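Local coordinates for chitinase (Paenibacillus sp. FPU-7, PDB 5GZT), which probably hydrolyses chitin and chitodextrins by random cleavage of internal beta-1,4 linkages between N-acetylglucosamine units, at residues 282-287 / 624-629; 664-669 / 760-765. One frame throughout, in Å; residues are numbered along the deposited sequence.

Contact 1: 282-287 / 624-629; sequences YIPAWV and EYSQDS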
ATOM      1  N   TYR B 282      -7.406  -0.236  -1.440  1.00 23.56           N
ATOM      2  CA  TYR B 282      -8.610  -0.978  -1.835  1.00 26.07           C
ATOM      3  C   TYR B 282      -9.343  -0.092  -2.818  1.00 29.69           C
ATOM      4  O   TYR B 282      -9.460   1.117  -2.580  1.00 27.26           O
ATOM      5  CB  TYR B 282      -9.562  -1.290  -0.676  1.00 27.92           C
ATOM      6  CG  TYR B 282      -9.282  -2.585   0.052  1.00 31.48           C
ATOM      7  CD1 TYR B 282      -8.375  -2.634   1.106  1.00 31.36           C
ATOM      8  CD2 TYR B 282      -9.915  -3.758  -0.284  1.00 27.81           C
ATOM      9  CE1 TYR B 282      -8.138  -3.820   1.804  1.00 31.28           C
ATOM     10  CE2 TYR B 282      -9.652  -4.939   0.408  1.00 30.03           C
ATOM     11  CZ  TYR B 282      -8.756  -4.976   1.452  1.00 28.22           C
ATOM     12  OH  TYR B 282      -8.509  -6.130   2.183  1.00 25.52           O
ATOM     13  N   ILE B 283      -9.817  -0.690  -3.915  1.00 29.94           N
ATOM     14  CA  ILE B 283     -10.549   0.001  -4.974  1.00 28.19           C
ATOM     15  C   ILE B 283     -11.825  -0.766  -5.205  1.00 27.80           C
ATOM     16  O   ILE B 283     -11.769  -1.945  -5.454  1.00 27.50           O
ATOM     17  CB  ILE B 283      -9.740   0.023  -6.273  1.00 32.84           C
ATOM     18  CG1 ILE B 283      -8.692   1.135  -6.207  1.00 38.91           C
ATOM     19  CG2 ILE B 283     -10.651   0.254  -7.490  1.00 33.70           C
ATOM     20  CD1 ILE B 283      -9.148   2.469  -6.789  1.00 38.02           C
ATOM     21  N   PRO B 284     -12.990  -0.091  -5.166  1.00 27.97           N
ATOM     22  CA  PRO B 284     -14.239  -0.783  -5.204  1.00 24.59           C
ATOM     23  C   PRO B 284     -14.618  -1.188  -6.638  1.00 24.51           C
ATOM     24  O   PRO B 284     -14.443  -0.413  -7.579  1.00 28.87           O
ATOM     25  CB  PRO B 284     -15.240   0.280  -4.740  1.00 25.88           C
ATOM     26  CG  PRO B 284     -14.639   1.546  -5.149  1.00 28.82           C
ATOM     27  CD  PRO B 284     -13.165   1.356  -4.970  1.00 27.92           C
ATOM     28  N   ALA B 285     -15.225  -2.341  -6.738  1.00 27.68           N
ATOM     29  CA  ALA B 285     -15.598  -2.922  -8.021  1.00 28.76           C
ATOM     30  C   ALA B 285     -16.787  -2.229  -8.627  1.00 30.34           C
ATOM     31  O   ALA B 285     -16.996  -2.319  -9.830  1.00 31.26           O
ATOM     32  CB  ALA B 285     -15.908  -4.400  -7.846  1.00 27.09           C
ATOM     33  N   TRP B 286     -17.521  -1.503  -7.808  1.00 27.70           N
ATOM     34  CA  TRP B 286     -18.834  -0.966  -8.175  1.00 29.22           C
ATOM     35  C   TRP B 286     -18.728   0.444  -8.684  1.00 28.03           C
ATOM     36  O   TRP B 286     -19.728   1.069  -8.894  1.00 28.53           O
ATOM     37  CB  TRP B 286     -19.821  -1.057  -6.981  1.00 28.80           C
ATOM     38  CG  TRP B 286     -19.283  -0.693  -5.619  1.00 31.76           C
ATOM     39  CD1 TRP B 286     -19.174   0.562  -5.075  1.00 32.30           C
ATOM     40  CD2 TRP B 286     -18.795  -1.594  -4.616  1.00 31.12           C
ATOM     41  NE1 TRP B 286     -18.652   0.488  -3.784  1.00 27.27           N
ATOM     42  CE2 TRP B 286     -18.361  -0.809  -3.512  1.00 32.20           C
ATOM     43  CE3 TRP B 286     -18.627  -2.980  -4.568  1.00 30.94           C
ATOM     44  CZ2 TRP B 286     -17.854  -1.376  -2.341  1.00 33.48           C
ATOM     45  CZ3 TRP B 286     -18.083  -3.543  -3.448  1.00 35.14           C
ATOM     46  CH2 TRP B 286     -17.709  -2.752  -2.336  1.00 37.41           C
ATOM     47  N   VAL B 287     -17.527   0.993  -8.785  1.00 27.59           N
ATOM     48  CA  VAL B 287     -17.322   2.200  -9.564  1.00 29.60           C
ATOM     49  C   VAL B 287     -16.932   1.736 -10.969  1.00 31.31           C
ATOM     50  O   VAL B 287     -16.176   0.709 -11.156  1.00 29.55           O
ATOM     51  CB  VAL B 287     -16.223   3.094  -8.913  1.00 31.60           C
ATOM     52  CG1 VAL B 287     -15.827   4.287  -9.782  1.00 33.48           C
ATOM     53  CG2 VAL B 287     -16.695   3.556  -7.543  1.00 29.94           C
ATOM     54  N   GLU B 624     -11.649   3.205   1.348  1.00 21.41           N
ATOM     55  CA  GLU B 624     -11.195   2.761   0.046  1.00 20.01           C
ATOM     56  C   GLU B 624     -10.922   4.013  -0.806  1.00 20.85           C
ATOM     57  O   GLU B 624     -11.416   5.115  -0.509  1.00 16.11           O
ATOM     58  CB  GLU B 624     -12.170   1.757  -0.632  1.00 20.32           C
ATOM     59  CG  GLU B 624     -13.685   2.049  -0.601  1.00 21.67           C
ATOM     60  CD  GLU B 624     -14.153   2.948  -1.729  1.00 20.37           C
ATOM     61  OE1 GLU B 624     -15.348   3.050  -1.868  1.00 24.88           O
ATOM     62  OE2 GLU B 624     -13.344   3.592  -2.431  1.00 21.88           O
ATOM     63  N   TYR B 625     -10.073   3.830  -1.804  1.00 19.80           N
ATOM     64  CA  TYR B 625      -9.418   4.950  -2.529  1.00 21.75           C
ATOM     65  C   TYR B 625     -10.400   5.983  -3.048  1.00 20.75           C
ATOM     66  O   TYR B 625     -10.077   7.171  -3.007  1.00 23.08           O
ATOM     67  CB  TYR B 625      -8.533   4.424  -3.642  1.00 19.26           C
ATOM     68  CG  TYR B 625      -7.729   5.462  -4.408  1.00 21.10           C
ATOM     69  CD1 TYR B 625      -6.476   5.830  -4.007  1.00 19.70           C
ATOM     70  CD2 TYR B 625      -8.252   6.076  -5.571  1.00 20.91           C
ATOM     71  CE1 TYR B 625      -5.770   6.834  -4.647  1.00 20.00           C
ATOM     72  CE2 TYR B 625      -7.498   7.004  -6.279  1.00 20.93           C
ATOM     73  CZ  TYR B 625      -6.280   7.390  -5.810  1.00 20.64           C
ATOM     74  OH  TYR B 625      -5.510   8.346  -6.460  1.00 22.45           O
ATOM     75  N   SER B 626     -11.578   5.545  -3.492  1.00 21.54           N
ATOM     76  CA  SER B 626     -12.527   6.484  -4.144  1.00 22.88           C
ATOM     77  C   SER B 626     -13.222   7.471  -3.206  1.00 22.08           C
ATOM     78  O   SER B 626     -13.929   8.396  -3.655  1.00 21.31           O
ATOM     79  CB  SER B 626     -13.588   5.704  -4.939  1.00 22.93           C
ATOM     80  OG  SER B 626     -14.627   5.096  -4.140  1.00 26.18           O
ATOM     81  N   GLN B 627     -13.085   7.267  -1.888  1.00 22.80           N
ATOM     82  CA  GLN B 627     -13.732   8.140  -0.891  1.00 20.14           C
ATOM     83  C   GLN B 627     -12.927   9.352  -0.522  1.00 19.74           C
ATOM     84  O   GLN B 627     -13.401  10.187   0.239  1.00 18.87           O
ATOM     85  CB  GLN B 627     -13.976   7.286   0.366  1.00 20.96           C
ATOM     86  CG  GLN B 627     -14.921   6.126   0.176  1.00 19.62           C
ATOM     87  CD  GLN B 627     -14.921   5.146   1.359  1.00 20.89           C
ATOM     88  OE1 GLN B 627     -13.917   4.955   2.108  1.00 22.83           O
ATOM     89  NE2 GLN B 627     -16.012   4.504   1.523  1.00 19.28           N
ATOM     90  N   ASP B 628     -11.727   9.472  -1.078  1.00 19.80           N
ATOM     91  CA  ASP B 628     -10.812  10.561  -0.746  1.00 21.42           C
ATOM     92  C   ASP B 628     -11.300  11.924  -1.337  1.00 19.43           C
ATOM     93  O   ASP B 628     -12.234  11.995  -2.091  1.00 19.92           O
ATOM     94  CB  ASP B 628      -9.467  10.186  -1.307  1.00 19.85           C
ATOM     95  CG  ASP B 628      -8.320  10.815  -0.651  1.00 23.31           C
ATOM     96  OD1 ASP B 628      -8.442  11.793   0.159  1.00 20.91           O
ATOM     97  OD2 ASP B 628      -7.234  10.294  -0.995  1.00 23.24           O
ATOM     98  N   SER B 629     -10.641  12.989  -0.933  1.00 23.87           N
ATOM     99  CA  SER B 629     -10.870  14.355  -1.447  1.00 22.82           C
ATOM    100  C   SER B 629     -10.495  14.437  -2.918  1.00 26.12           C
ATOM    101  O   SER B 629      -9.897  13.472  -3.511  1.00 26.40           O
ATOM    102  CB  SER B 629     -10.124  15.396  -0.694  1.00 22.42           C
ATOM    103  OG  SER B 629      -8.753  15.444  -1.000  1.00 25.93           O
TER
HETATM  104  O   HOH W   1     -18.031   3.278  -2.980  1.00 43.50           O

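Contact 2: 664-669 / 760-765; sequences ATYTQL and PKFGPI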
ATOM      1  N   ALA B 664      -9.276  50.743  -2.214  1.00 18.70           N
ATOM      2  CA  ALA B 664     -10.455  51.480  -2.774  1.00 18.08           C
ATOM      3  C   ALA B 664     -10.014  52.812  -3.350  1.00 18.39           C
ATOM      4  O   ALA B 664     -10.591  53.276  -4.279  1.00 20.50           O
ATOM      5  CB  ALA B 664     -11.397  51.753  -1.598  1.00 22.01           C
ATOM      6  N   THR B 665      -8.999  53.462  -2.778  1.00 17.52           N
ATOM      7  CA  THR B 665      -8.467  54.731  -3.350  1.00 19.64           C
ATOM      8  C   THR B 665      -6.945  54.611  -3.308  1.00 20.68           C
ATOM      9  O   THR B 665      -6.425  53.528  -3.057  1.00 18.17           O
ATOM     10  CB  THR B 665      -8.879  55.978  -2.559  1.00 19.66           C
ATOM     11  OG1 THR B 665      -8.304  55.942  -1.268  1.00 19.52           O
ATOM     12  CG2 THR B 665     -10.471  56.126  -2.473  1.00 24.23           C
ATOM     13  N   TYR B 666      -6.224  55.686  -3.575  1.00 18.94           N
ATOM     14  CA  TYR B 666      -4.787  55.638  -3.403  1.00 19.20           C
ATOM     15  C   TYR B 666      -4.418  55.335  -1.982  1.00 18.12           C
ATOM     16  O   TYR B 666      -3.367  54.801  -1.768  1.00 16.04           O
ATOM     17  CB  TYR B 666      -4.102  56.949  -3.883  1.00 20.19           C
ATOM     18  CG  TYR B 666      -3.848  57.038  -5.393  1.00 21.63           C
ATOM     19  CD1 TYR B 666      -3.294  55.985  -6.040  1.00 23.18           C
ATOM     20  CD2 TYR B 666      -4.193  58.154  -6.145  1.00 24.46           C
ATOM     21  CE1 TYR B 666      -3.071  55.986  -7.405  1.00 28.52           C
ATOM     22  CE2 TYR B 666      -3.901  58.208  -7.534  1.00 26.69           C
ATOM     23  CZ  TYR B 666      -3.369  57.092  -8.152  1.00 28.18           C
ATOM     24  OH  TYR B 666      -3.052  56.945  -9.502  1.00 35.31           O
ATOM     25  N   THR B 667      -5.204  55.755  -0.979  1.00 18.31           N
ATOM     26  CA  THR B 667      -4.811  55.506   0.380  1.00 17.34           C
ATOM     27  C   THR B 667      -5.814  54.677   1.220  1.00 17.87           C
ATOM     28  O   THR B 667      -5.450  54.221   2.301  1.00 19.75           O
ATOM     29  CB  THR B 667      -4.517  56.753   1.129  1.00 20.04           C
ATOM     30  OG1 THR B 667      -5.645  57.609   1.110  1.00 18.00           O
ATOM     31  CG2 THR B 667      -3.326  57.541   0.461  1.00 21.27           C
ATOM     32  N   GLN B 668      -7.038  54.486   0.752  1.00 18.54           N
ATOM     33  CA  GLN B 668      -8.011  53.722   1.624  1.00 21.67           C
ATOM     34  C   GLN B 668      -7.978  52.227   1.309  1.00 18.77           C
ATOM     35  O   GLN B 668      -8.217  51.835   0.156  1.00 19.16           O
ATOM     36  CB  GLN B 668      -9.413  54.299   1.482  1.00 28.28           C
ATOM     37  CG  GLN B 668     -10.258  54.208   2.773  1.00 40.58           C
ATOM     38  CD  GLN B 668      -9.636  54.752   4.098  1.00 42.88           C
ATOM     39  OE1 GLN B 668      -8.853  55.741   4.137  1.00 45.53           O
ATOM     40  NE2 GLN B 668     -10.008  54.076   5.219  1.00 44.44           N
ATOM     41  N   LEU B 669      -7.599  51.437   2.319  1.00 19.31           N
ATOM     42  CA  LEU B 669      -7.574  49.990   2.182  1.00 19.72           C
ATOM     43  C   LEU B 669      -8.835  49.448   2.842  1.00 20.56           C
ATOM     44  O   LEU B 669      -8.991  49.661   4.014  1.00 19.97           O
ATOM     45  CB  LEU B 669      -6.364  49.475   2.901  1.00 19.50           C
ATOM     46  CG  LEU B 669      -6.196  47.969   2.900  1.00 21.40           C
ATOM     47  CD1 LEU B 669      -5.975  47.404   1.537  1.00 24.48           C
ATOM     48  CD2 LEU B 669      -5.029  47.651   3.777  1.00 25.21           C
ATOM     49  N   PRO B 760      -3.284  47.618  -5.945  1.00 14.33           N
ATOM     50  CA  PRO B 760      -3.631  49.083  -6.027  1.00 14.66           C
ATOM     51  C   PRO B 760      -5.001  49.299  -6.734  1.00 14.02           C
ATOM     52  O   PRO B 760      -5.565  48.378  -7.317  1.00 13.19           O
ATOM     53  CB  PRO B 760      -2.490  49.641  -6.894  1.00 16.20           C
ATOM     54  CG  PRO B 760      -2.208  48.529  -7.844  1.00 16.73           C
ATOM     55  CD  PRO B 760      -2.375  47.225  -7.039  1.00 16.84           C
ATOM     56  N   LYS B 761      -5.555  50.504  -6.641  1.00 15.60           N
ATOM     57  CA  LYS B 761      -6.947  50.750  -6.832  1.00 19.12           C
ATOM     58  C   LYS B 761      -7.425  50.463  -8.236  1.00 21.90           C
ATOM     59  O   LYS B 761      -8.596  50.171  -8.375  1.00 22.09           O
ATOM     60  CB  LYS B 761      -7.293  52.164  -6.446  1.00 21.73           C
ATOM     61  CG  LYS B 761      -6.674  53.230  -7.365  1.00 22.81           C
ATOM     62  CD  LYS B 761      -7.321  54.591  -7.099  1.00 26.05           C
ATOM     63  CE  LYS B 761      -6.780  55.655  -8.047  1.00 27.85           C
ATOM     64  NZ  LYS B 761      -7.269  56.984  -7.633  1.00 31.37           N
ATOM     65  N   PHE B 762      -6.542  50.457  -9.259  1.00 20.67           N
ATOM     66  CA  PHE B 762      -7.010  50.151 -10.590  1.00 20.14           C
ATOM     67  C   PHE B 762      -7.067  48.684 -10.888  1.00 21.04           C
ATOM     68  O   PHE B 762      -7.524  48.297 -11.965  1.00 17.81           O
ATOM     69  CB  PHE B 762      -6.224  50.920 -11.715  1.00 23.05           C
ATOM     70  CG  PHE B 762      -6.429  52.423 -11.676  1.00 26.84           C
ATOM     71  CD1 PHE B 762      -7.723  52.956 -11.759  1.00 29.68           C
ATOM     72  CD2 PHE B 762      -5.340  53.297 -11.575  1.00 26.75           C
ATOM     73  CE1 PHE B 762      -7.932  54.348 -11.753  1.00 34.85           C
ATOM     74  CE2 PHE B 762      -5.545  54.680 -11.547  1.00 32.83           C
ATOM     75  CZ  PHE B 762      -6.854  55.215 -11.638  1.00 32.72           C
ATOM     76  N   GLY B 763      -6.630  47.832  -9.945  1.00 20.58           N
ATOM     77  CA  GLY B 763      -6.828  46.413 -10.142  1.00 18.78           C
ATOM     78  C   GLY B 763      -5.826  45.721 -11.073  1.00 17.54           C
ATOM     79  O   GLY B 763      -4.667  46.152 -11.209  1.00 17.94           O
ATOM     80  N   PRO B 764      -6.219  44.585 -11.621  1.00 18.29           N
ATOM     81  CA  PRO B 764      -5.293  43.754 -12.374  1.00 19.17           C
ATOM     82  C   PRO B 764      -4.992  44.325 -13.730  1.00 20.05           C
ATOM     83  O   PRO B 764      -5.837  45.096 -14.231  1.00 18.56           O
ATOM     84  CB  PRO B 764      -6.014  42.437 -12.500  1.00 19.49           C
ATOM     85  CG  PRO B 764      -7.382  42.664 -12.161  1.00 20.22           C
ATOM     86  CD  PRO B 764      -7.520  43.919 -11.409  1.00 20.77           C
ATOM     87  N   ILE B 765      -3.861  43.943 -14.318  1.00 15.57           N
ATOM     88  CA  ILE B 765      -3.626  44.337 -15.687  1.00 17.02           C
ATOM     89  C   ILE B 765      -4.286  43.373 -16.662  1.00 14.65           C
ATOM     90  O   ILE B 765      -4.619  42.196 -16.313  1.00 16.70           O
ATOM     91  CB  ILE B 765      -2.121  44.488 -15.979  1.00 17.29           C
ATOM     92  CG1 ILE B 765      -1.410  43.151 -15.941  1.00 17.84           C
ATOM     93  CG2 ILE B 765      -1.514  45.427 -14.968  1.00 18.65           C
ATOM     94  CD1 ILE B 765       0.050  43.226 -16.427  1.00 19.67           C
TER
HETATM   95  O   HOH W   2      -4.228  52.265  -4.645  1.00 16.23           O
HETATM   96  O   HOH W   3      -7.425  57.932  -4.986  1.00 27.78           O

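Contact 1: 282-287 / 624-629
The backbones of Y282 and Y625 are joined by one straight hydrogen bond, Y625 N to Y282 O at 2.9 Å with an N-H...O angle of 179°. Beside it, E624 CB packs against Y282 CB at 4.0 Å. The glutamate chain, its CG set between backbone N and carbonyl carbon and bent again at chi2 (86°), crosses the P284 ring at about a right angle, OE2 of E624 lying 3.4 Å from P284 CD. OE2 is gripped twice from its own segment: S626 OG, 2.6 Å from E624 OE2, takes the syn lone pair, while S626 N approaches nearly along the C-O bond. Together the two bonds probably hold the carboxylate in its rotation. The segment 282-287 ends the first strand of a family 18 TIM barrel (264-284) and turns out of it, while 624-629 follows the last strand, 619-623, with a cis W623-E624 peptide. The hydroxyl of Y282 bonds D407, an aspartate of the family's DxxDxDxE signature. Water 1 links E624 OE1 (2.9 Å) to NE1 at the in-plane edge of the W286 indole, one face of which carries P284 CB near its rim. Alongside, I283 CD1 meets Y625 CB at 3.8 Å, while the Y625 hydroxyl reaches D297 N.

Contact 2: 664-669 / 760-765
K761 lays the end of its side chain over one face of the Y666 ring, in a combined cation-pi and CH-pi contact. K761 NZ stands 3.8 Å from the centroid of the Y666 ring, 20° off the normal. K761 CE lies even more squarely above the ring, 3.7 Å from the centroid of Y666 and 11° off the normal. The lysine leaves its backbone with CG between N and carbonyl carbon (chi1 67°) and is extended from there on, its CD passing the peptide that joins T665 to Y666. An alanine in place of Y666 would probably leave the K761 ammonium and CE without their aromatic platform and let the lysine tip swing more freely.

A lesser van der Waals contact brings Y666 OH to F762 CE2 at 3.9 Å. K761 and F762 occupy the two central positions of a type I turn, P760 to G763, in the linker from the immunoglobulin-like domain's strand 754-759 to strand 765-771, the first of the second TIM barrel; Y666 belongs to the loop before strand 668-678 of the immunoglobulin-like domain.

No direct hydrogen bond spans the segments, and two waters bridge them instead. Water 2 donates to T665 O (3.0 Å) and accepts from K761 N. Water 3 accepts from both Y666 N, at 2.9 Å, and K761 NZ, at 2.8 Å, giving the ammonium a polar partner besides the ring.

The Y666 loop is shaped by an ST motif: T665 OG1 accepts from Q668 N at 2.8 Å and also from T667 N. Outside the segments, the Y666 ring meets that of Y729.

How the contacts relate
Contact 1 is buried in the first family 18 barrel, whereas contact 2 lies at the surface, beside the passage from the immunoglobulin-like domain into the second barrel. Their centres are 47 Å apart and their nearest atoms about 29 Å, so they do not touch; along the chain contact 1 closes before contact 2 opens. The barrels allow a comparison: 282-287 leaves the C-terminal end of the first strand of the first barrel, the end where family 18 enzymes have their active site, while 760-765 enters the N-terminal end of the equivalent strand in the second barrel. Neither contact includes a residue of the sodium site formed by E44, T50, F52 and S72.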